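Local coordinates for glutathione transferase o1 (Bombyx mori, PDB 3RBT), which belongs to the Omega class of glutathione transferases, a family generally assigned glutathione transferase and glutathione-dependent dehydroascorbate reductase activities, at residues Lys131-Phe143 with Phe231-Gly243. Numbering follows the deposited sequence.
Sequences KGSLECFDTNFAF and FDYYKNARAHSMG
A bend in the side chain of Arg-238 at chi3 (55°) folds its guanidinium back onto Asp-138, while Met-242, with CG anti to the backbone N (chi1 -168°) and extended beyond, runs across Phe-137 at about a right angle. The arginine grips one atom, the backbone O of Asp-138, side-on with two nitrogens: NE donates a nearly straight bond of 2.9 Å, and NH2 a longer, more bent one of 3.3 Å, both with the oxygen in the guanidinium plane. The carboxylate of Asp-138 instead lies over a face of the guanidinium, the two planes almost parallel; its OD1 makes a long salt bridge to Arg-238 NH2 at which no N-H points, so the attraction is probably electrostatic alone. Asp-138 OD1 accepts from Ala-239 N (2.9 Å) on its anti side, the donor tilted out of the carboxylate plane. With an alanine at Arg-238 both donors go, and the Asp-138 carboxylate would probably lose its neighbouring positive charge. Deeper in, Phe-137 CD2 sits over the centre of the Tyr-234 ring, the two planes inclined at 38°. Met-242 CE packs on the same CD2 at 3.4 Å, and its SD lies obliquely beside the Phe-137 ring as a Met-aromatic contact. Leu-134 CD1 packs on Met-242 SD at 3.7 Å. Farther along, Phe-141 CE1 meets Phe-231 CE1 at 3.6 Å. Tyr-234 OH is hydrogen-bonded to Arg-185 NE of helix 174-186. The contact thus joins the C-terminal end of helix 113-138 to the exit of helix 227-237, where Arg-238, with positive phi, sits in a type II' turn from Ala-237 to His-240, within the all-helical C-terminal domain of the glutathione transferase fold.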
ATOM      1  N   LYS A 131      -0.502 -14.756  -2.225  1.00 26.83           N
ATOM      2  CA  LYS A 131      -1.800 -15.423  -2.025  1.00 28.80           C
ATOM      3  C   LYS A 131      -1.760 -16.895  -2.454  1.00 29.94           C
ATOM      4  O   LYS A 131      -2.158 -17.775  -1.694  1.00 30.31           O
ATOM      5  CB  LYS A 131      -2.938 -14.698  -2.763  1.00 29.26           C
ATOM      6  CG  LYS A 131      -3.302 -13.333  -2.187  1.00 30.11           C
ATOM      7  CD  LYS A 131      -4.377 -12.638  -3.038  1.00 32.57           C
ATOM      8  CE  LYS A 131      -4.689 -11.248  -2.494  1.00 34.07           C
ATOM      9  NZ  LYS A 131      -5.927 -10.689  -3.115  1.00 38.01           N
ATOM     10  N   GLY A 132      -1.277 -17.138  -3.674  1.00 30.68           N
ATOM     11  CA  GLY A 132      -1.087 -18.492  -4.198  1.00 32.31           C
ATOM     12  C   GLY A 132      -0.156 -19.351  -3.352  1.00 32.58           C
ATOM     13  O   GLY A 132      -0.431 -20.527  -3.115  1.00 33.61           O
ATOM     14  N   SER A 133       0.943 -18.767  -2.883  1.00 31.80           N
ATOM     15  CA  SER A 133       1.892 -19.510  -2.059  1.00 32.38           C
ATOM     16  C   SER A 133       1.284 -19.858  -0.694  1.00 32.88           C
ATOM     17  O   SER A 133       1.506 -20.954  -0.163  1.00 33.61           O
ATOM     18  CB  SER A 133       3.202 -18.732  -1.900  1.00 31.13           C
ATOM     19  OG  SER A 133       3.077 -17.748  -0.897  1.00 31.11           O
ATOM     20  N   LEU A 134       0.510 -18.923  -0.147  1.00 32.70           N
ATOM     21  CA  LEU A 134      -0.188 -19.097   1.118  1.00 33.62           C
ATOM     22  C   LEU A 134      -1.138 -20.302   1.083  1.00 35.28           C
ATOM     23  O   LEU A 134      -1.110 -21.150   1.976  1.00 35.81           O
ATOM     24  CB  LEU A 134      -0.964 -17.816   1.443  1.00 33.52           C
ATOM     25  CG  LEU A 134      -1.536 -17.553   2.835  1.00 34.82           C
ATOM     26  CD1 LEU A 134      -0.437 -17.440   3.871  1.00 34.41           C
ATOM     27  CD2 LEU A 134      -2.352 -16.258   2.805  1.00 35.84           C
ATOM     28  N   GLU A 135      -1.969 -20.361   0.045  1.00 35.91           N
ATOM     29  CA  GLU A 135      -2.901 -21.462  -0.166  1.00 37.78           C
ATOM     30  C   GLU A 135      -2.157 -22.782  -0.396  1.00 38.47           C
ATOM     31  O   GLU A 135      -2.580 -23.839   0.085  1.00 39.34           O
ATOM     32  CB  GLU A 135      -3.803 -21.146  -1.363  1.00 38.53           C
ATOM     33  CG  GLU A 135      -4.806 -22.236  -1.729  1.00 41.32           C
ATOM     34  CD  GLU A 135      -5.659 -21.865  -2.935  1.00 43.24           C
ATOM     35  OE1 GLU A 135      -6.268 -22.770  -3.535  1.00 46.48           O
ATOM     36  OE2 GLU A 135      -5.717 -20.667  -3.291  1.00 43.19           O
ATOM     37  N   CYS A 136      -1.052 -22.698  -1.135  1.00 37.69           N
ATOM     38  CA  CYS A 136      -0.225 -23.850  -1.459  1.00 38.37           C
ATOM     39  C   CYS A 136       0.298 -24.535  -0.199  1.00 38.44           C
ATOM     40  O   CYS A 136       0.117 -25.738  -0.029  1.00 39.40           O
ATOM     41  CB  CYS A 136       0.946 -23.428  -2.357  1.00 37.72           C
ATOM     42  SG  CYS A 136       1.954 -24.788  -2.991  1.00 38.45           S
ATOM     43  N   PHE A 137       0.923 -23.759   0.686  1.00 37.10           N
ATOM     44  CA  PHE A 137       1.584 -24.317   1.868  1.00 37.31           C
ATOM     45  C   PHE A 137       0.568 -24.744   2.922  1.00 38.41           C
ATOM     46  O   PHE A 137       0.903 -25.456   3.873  1.00 39.05           O
ATOM     47  CB  PHE A 137       2.595 -23.324   2.458  1.00 35.46           C
ATOM     48  CG  PHE A 137       3.651 -22.858   1.482  1.00 34.11           C
ATOM     49  CD1 PHE A 137       3.904 -23.557   0.297  1.00 34.44           C
ATOM     50  CD2 PHE A 137       4.416 -21.736   1.767  1.00 31.12           C
ATOM     51  CE1 PHE A 137       4.882 -23.129  -0.591  1.00 33.27           C
ATOM     52  CE2 PHE A 137       5.394 -21.298   0.891  1.00 31.03           C
ATOM     53  CZ  PHE A 137       5.628 -21.993  -0.297  1.00 32.59           C
ATOM     54  N   ASP A 138      -0.674 -24.309   2.731  1.00 38.68           N
ATOM     55  CA  ASP A 138      -1.766 -24.600   3.641  1.00 39.93           C
ATOM     56  C   ASP A 138      -2.436 -25.934   3.290  1.00 42.23           C
ATOM     57  O   ASP A 138      -3.071 -26.551   4.146  1.00 42.98           O
ATOM     58  CB  ASP A 138      -2.796 -23.461   3.586  1.00 39.31           C
ATOM     59  CG  ASP A 138      -3.374 -23.108   4.949  1.00 38.99           C
ATOM     60  OD1 ASP A 138      -2.693 -23.303   5.980  1.00 37.14           O
ATOM     61  OD2 ASP A 138      -4.517 -22.605   4.985  1.00 40.18           O
ATOM     62  N   THR A 139      -2.276 -26.378   2.041  1.00 43.28           N
ATOM     63  CA  THR A 139      -3.040 -27.513   1.512  1.00 46.03           C
ATOM     64  C   THR A 139      -2.181 -28.672   0.977  1.00 47.67           C
ATOM     65  O   THR A 139      -2.508 -29.271  -0.047  1.00 48.93           O
ATOM     66  CB  THR A 139      -4.014 -27.048   0.395  1.00 46.29           C
ATOM     67  OG1 THR A 139      -3.268 -26.460  -0.678  1.00 45.38           O
ATOM     68  CG2 THR A 139      -5.025 -26.029   0.932  1.00 45.72           C
ATOM     69  N   ASN A 140      -1.110 -29.007   1.692  1.00 48.24           N
ATOM     70  CA  ASN A 140      -0.075 -29.941   1.201  1.00 49.96           C
ATOM     71  C   ASN A 140       0.337 -29.700  -0.266  1.00 50.09           C
ATOM     72  O   ASN A 140       0.327 -30.619  -1.097  1.00 51.46           O
ATOM     73  CB  ASN A 140      -0.440 -31.418   1.453  1.00 52.33           C
ATOM     74  CG  ASN A 140       0.778 -32.346   1.379  1.00 53.59           C
ATOM     75  OD1 ASN A 140       1.640 -32.332   2.259  1.00 53.82           O
ATOM     76  ND2 ASN A 140       0.847 -33.150   0.325  1.00 55.01           N
ATOM     77  N   PHE A 141       0.676 -28.445  -0.563  1.00 48.60           N
ATOM     78  CA  PHE A 141       1.309 -28.043  -1.828  1.00 48.48           C
ATOM     79  C   PHE A 141       0.546 -28.524  -3.060  1.00 49.94           C
ATOM     80  O   PHE A 141       1.136 -28.783  -4.111  1.00 50.80           O
ATOM     81  CB  PHE A 141       2.783 -28.483  -1.848  1.00 48.59           C
ATOM     82  CG  PHE A 141       3.447 -28.413  -0.497  1.00 47.75           C
ATOM     83  CD1 PHE A 141       3.670 -29.569   0.244  1.00 49.23           C
ATOM     84  CD2 PHE A 141       3.806 -27.186   0.051  1.00 45.63           C
ATOM     85  CE1 PHE A 141       4.267 -29.505   1.497  1.00 48.77           C
ATOM     86  CE2 PHE A 141       4.398 -27.113   1.306  1.00 44.66           C
ATOM     87  CZ  PHE A 141       4.633 -28.271   2.027  1.00 46.82           C
ATOM     88  N   ALA A 142      -0.774 -28.615  -2.912  1.00 50.66           N
ATOM     89  CA  ALA A 142      -1.663 -29.132  -3.948  1.00 52.17           C
ATOM     90  C   ALA A 142      -2.332 -28.042  -4.791  1.00 51.50           C
ATOM     91  O   ALA A 142      -2.708 -28.292  -5.938  1.00 52.83           O
ATOM     92  CB  ALA A 142      -2.719 -30.041  -3.322  1.00 53.79           C
ATOM     93  N   PHE A 143      -2.480 -26.843  -4.231  1.00 49.57           N
ATOM     94  CA  PHE A 143      -3.260 -25.789  -4.887  1.00 49.25           C
ATOM     95  C   PHE A 143      -2.541 -24.445  -5.033  1.00 47.47           C
ATOM     96  O   PHE A 143      -1.525 -24.193  -4.380  1.00 46.11           O
ATOM     97  CB  PHE A 143      -4.609 -25.596  -4.176  1.00 49.40           C
ATOM     98  CG  PHE A 143      -5.455 -26.840  -4.128  1.00 51.67           C
ATOM     99  CD1 PHE A 143      -6.122 -27.292  -5.265  1.00 53.05           C
ATOM    100  CD2 PHE A 143      -5.577 -27.564  -2.946  1.00 51.69           C
ATOM    101  CE1 PHE A 143      -6.907 -28.451  -5.225  1.00 55.58           C
ATOM    102  CE2 PHE A 143      -6.356 -28.723  -2.894  1.00 53.68           C
ATOM    103  CZ  PHE A 143      -7.023 -29.166  -4.035  1.00 55.49           C
ATOM    104  N   PHE A 231      10.275 -27.086   3.821  1.00 29.40           N
ATOM    105  CA  PHE A 231       9.354 -28.191   3.531  1.00 31.06           C
ATOM    106  C   PHE A 231       8.889 -28.888   4.807  1.00 31.84           C
ATOM    107  O   PHE A 231       7.694 -29.096   5.005  1.00 31.94           O
ATOM    108  CB  PHE A 231       9.995 -29.184   2.553  1.00 32.14           C
ATOM    109  CG  PHE A 231       9.160 -30.413   2.271  1.00 35.39           C
ATOM    110  CD1 PHE A 231       7.976 -30.327   1.535  1.00 35.40           C
ATOM    111  CD2 PHE A 231       9.579 -31.671   2.712  1.00 37.01           C
ATOM    112  CE1 PHE A 231       7.212 -31.474   1.259  1.00 37.37           C
ATOM    113  CE2 PHE A 231       8.821 -32.819   2.438  1.00 39.42           C
ATOM    114  CZ  PHE A 231       7.637 -32.716   1.709  1.00 38.83           C
ATOM    115  N   ASP A 232       9.840 -29.233   5.673  1.00 32.51           N
ATOM    116  CA  ASP A 232       9.514 -29.824   6.962  1.00 33.41           C
ATOM    117  C   ASP A 232       8.712 -28.870   7.850  1.00 32.62           C
ATOM    118  O   ASP A 232       7.802 -29.305   8.557  1.00 33.37           O
ATOM    119  CB  ASP A 232      10.783 -30.331   7.655  1.00 34.25           C
ATOM    120  CG  ASP A 232      11.301 -31.614   7.030  1.00 35.78           C
ATOM    121  OD1 ASP A 232      10.461 -32.405   6.557  1.00 35.74           O
ATOM    122  OD2 ASP A 232      12.530 -31.833   7.004  1.00 36.12           O
ATOM    123  N   TYR A 233       9.034 -27.575   7.793  1.00 31.26           N
ATOM    124  CA  TYR A 233       8.254 -26.575   8.522  1.00 30.68           C
ATOM    125  C   TYR A 233       6.816 -26.444   8.022  1.00 30.67           C
ATOM    126  O   TYR A 233       5.872 -26.514   8.813  1.00 31.02           O
ATOM    127  CB  TYR A 233       8.899 -25.182   8.502  1.00 28.92           C
ATOM    128  CG  TYR A 233       7.961 -24.166   9.129  1.00 28.37           C
ATOM    129  CD1 TYR A 233       7.137 -23.357   8.339  1.00 27.62           C
ATOM    130  CD2 TYR A 233       7.848 -24.063  10.515  1.00 28.91           C
ATOM    131  CE1 TYR A 233       6.244 -22.449   8.917  1.00 27.00           C
ATOM    132  CE2 TYR A 233       6.965 -23.157  11.103  1.00 28.59           C
ATOM    133  CZ  TYR A 233       6.167 -22.360  10.298  1.00 26.60           C
ATOM    134  OH  TYR A 233       5.300 -21.476  10.881  1.00 25.59           O
ATOM    135  N   TYR A 234       6.651 -26.219   6.720  1.00 30.49           N
ATOM    136  CA  TYR A 234       5.320 -25.964   6.178  1.00 30.68           C
ATOM    137  C   TYR A 234       4.389 -27.180   6.191  1.00 32.77           C
ATOM    138  O   TYR A 234       3.182 -27.019   6.366  1.00 32.56           O
ATOM    139  CB  TYR A 234       5.384 -25.266   4.809  1.00 29.75           C
ATOM    140  CG  TYR A 234       5.680 -23.778   4.955  1.00 28.32           C
ATOM    141  CD1 TYR A 234       6.901 -23.241   4.560  1.00 27.38           C
ATOM    142  CD2 TYR A 234       4.737 -22.919   5.521  1.00 27.70           C
ATOM    143  CE1 TYR A 234       7.172 -21.874   4.716  1.00 27.63           C
ATOM    144  CE2 TYR A 234       4.992 -21.561   5.687  1.00 27.22           C
ATOM    145  CZ  TYR A 234       6.208 -21.044   5.287  1.00 26.48           C
ATOM    146  OH  TYR A 234       6.446 -19.707   5.458  1.00 24.89           O
ATOM    147  N   LYS A 235       4.931 -28.388   6.035  1.00 34.76           N
ATOM    148  CA  LYS A 235       4.082 -29.583   6.098  1.00 37.33           C
ATOM    149  C   LYS A 235       3.397 -29.700   7.468  1.00 38.13           C
ATOM    150  O   LYS A 235       2.207 -29.982   7.542  1.00 38.96           O
ATOM    151  CB  LYS A 235       4.837 -30.866   5.714  1.00 39.25           C
ATOM    152  CG  LYS A 235       5.940 -31.308   6.666  1.00 40.88           C
ATOM    153  CD  LYS A 235       6.052 -32.837   6.732  1.00 45.03           C
ATOM    154  CE  LYS A 235       6.818 -33.442   5.556  1.00 46.19           C
ATOM    155  NZ  LYS A 235       6.879 -34.938   5.688  1.00 48.80           N
ATOM    156  N   ASN A 236       4.142 -29.421   8.537  1.00 38.28           N
ATOM    157  CA  ASN A 236       3.616 -29.489   9.900  1.00 39.36           C
ATOM    158  C   ASN A 236       2.805 -28.274  10.350  1.00 38.19           C
ATOM    159  O   ASN A 236       1.763 -28.427  10.985  1.00 39.31           O
ATOM    160  CB  ASN A 236       4.745 -29.764  10.898  1.00 39.77           C
ATOM    161  CG  ASN A 236       5.198 -31.210  10.875  1.00 42.81           C
ATOM    162  OD1 ASN A 236       4.372 -32.136  10.880  1.00 45.26           O
ATOM    163  ND2 ASN A 236       6.511 -31.419  10.856  1.00 42.73           N
ATOM    164  N   ALA A 237       3.283 -27.075  10.032  1.00 36.46           N
ATOM    165  CA  ALA A 237       2.638 -25.849  10.510  1.00 35.55           C
ATOM    166  C   ALA A 237       1.618 -25.298   9.530  1.00 35.10           C
ATOM    167  O   ALA A 237       0.733 -24.529   9.921  1.00 34.39           O
ATOM    168  CB  ALA A 237       3.676 -24.785  10.840  1.00 34.08           C
ATOM    169  N   ARG A 238       1.748 -25.700   8.264  1.00 35.60           N
ATOM    170  CA  ARG A 238       0.947 -25.153   7.163  1.00 35.63           C
ATOM    171  C   ARG A 238       1.129 -23.625   7.103  1.00 34.24           C
ATOM    172  O   ARG A 238       2.251 -23.143   7.290  1.00 33.20           O
ATOM    173  CB  ARG A 238      -0.517 -25.613   7.269  1.00 36.64           C
ATOM    174  CG  ARG A 238      -0.670 -27.145   7.285  1.00 39.06           C
ATOM    175  CD  ARG A 238      -2.043 -27.569   7.790  1.00 41.33           C
ATOM    176  NE  ARG A 238      -3.090 -26.928   7.004  1.00 41.82           N
ATOM    177  CZ  ARG A 238      -4.254 -26.506   7.481  1.00 43.16           C
ATOM    178  NH1 ARG A 238      -4.563 -26.662   8.762  1.00 44.14           N
ATOM    179  NH2 ARG A 238      -5.118 -25.936   6.656  1.00 43.66           N
ATOM    180  N   ALA A 239       0.056 -22.867   6.870  1.00 34.34           N
ATOM    181  CA  ALA A 239       0.171 -21.406   6.731  1.00 33.41           C
ATOM    182  C   ALA A 239      -0.366 -20.612   7.933  1.00 33.79           C
ATOM    183  O   ALA A 239      -0.584 -19.399   7.840  1.00 32.58           O
ATOM    184  CB  ALA A 239      -0.505 -20.944   5.444  1.00 32.96           C
ATOM    185  N   HIS A 240      -0.557 -21.291   9.063  1.00 35.59           N
ATOM    186  CA  HIS A 240      -1.218 -20.691  10.232  1.00 36.48           C
ATOM    187  C   HIS A 240      -0.559 -19.407  10.732  1.00 35.25           C
ATOM    188  O   HIS A 240      -1.231 -18.489  11.227  1.00 35.21           O
ATOM    189  CB  HIS A 240      -1.351 -21.722  11.355  1.00 38.16           C
ATOM    190  CG  HIS A 240      -2.372 -22.783  11.070  1.00 41.65           C
ATOM    191  ND1 HIS A 240      -2.081 -24.131  11.110  1.00 44.57           N
ATOM    192  CD2 HIS A 240      -3.678 -22.691  10.721  1.00 43.67           C
ATOM    193  CE1 HIS A 240      -3.164 -24.823  10.811  1.00 46.85           C
ATOM    194  NE2 HIS A 240      -4.148 -23.973  10.568  1.00 46.65           N
ATOM    195  N   SER A 241       0.755 -19.344  10.562  1.00 34.01           N
ATOM    196  CA  SER A 241       1.551 -18.230  11.040  1.00 33.01           C
ATOM    197  C   SER A 241       2.319 -17.513   9.901  1.00 31.38           C
ATOM    198  O   SER A 241       3.285 -16.789  10.141  1.00 30.72           O
ATOM    199  CB  SER A 241       2.455 -18.746  12.170  1.00 33.45           C
ATOM    200  OG  SER A 241       3.821 -18.497  11.925  1.00 33.91           O
ATOM    201  N   MET A 242       1.833 -17.690   8.672  1.00 30.84           N
ATOM    202  CA  MET A 242       2.459 -17.167   7.450  1.00 29.52           C
ATOM    203  C   MET A 242       1.931 -15.785   6.981  1.00 28.64           C
ATOM    204  O   MET A 242       2.597 -15.098   6.205  1.00 27.24           O
ATOM    205  CB  MET A 242       2.277 -18.207   6.330  1.00 29.98           C
ATOM    206  CG  MET A 242       3.092 -17.987   5.057  1.00 29.10           C
ATOM    207  SD  MET A 242       2.806 -19.300   3.838  1.00 29.00           S
ATOM    208  CE  MET A 242       3.483 -18.513   2.376  1.00 29.32           C
ATOM    209  N   GLY A 243       0.742 -15.392   7.441  1.00 28.88           N
ATOM    210  CA  GLY A 243       0.110 -14.134   7.005  1.00 28.49           C
ATOM    211  C   GLY A 243       0.679 -12.858   7.613  1.00 28.00           C
ATOM    212  O   GLY A 243       1.680 -12.889   8.334  1.00 27.43           O
TER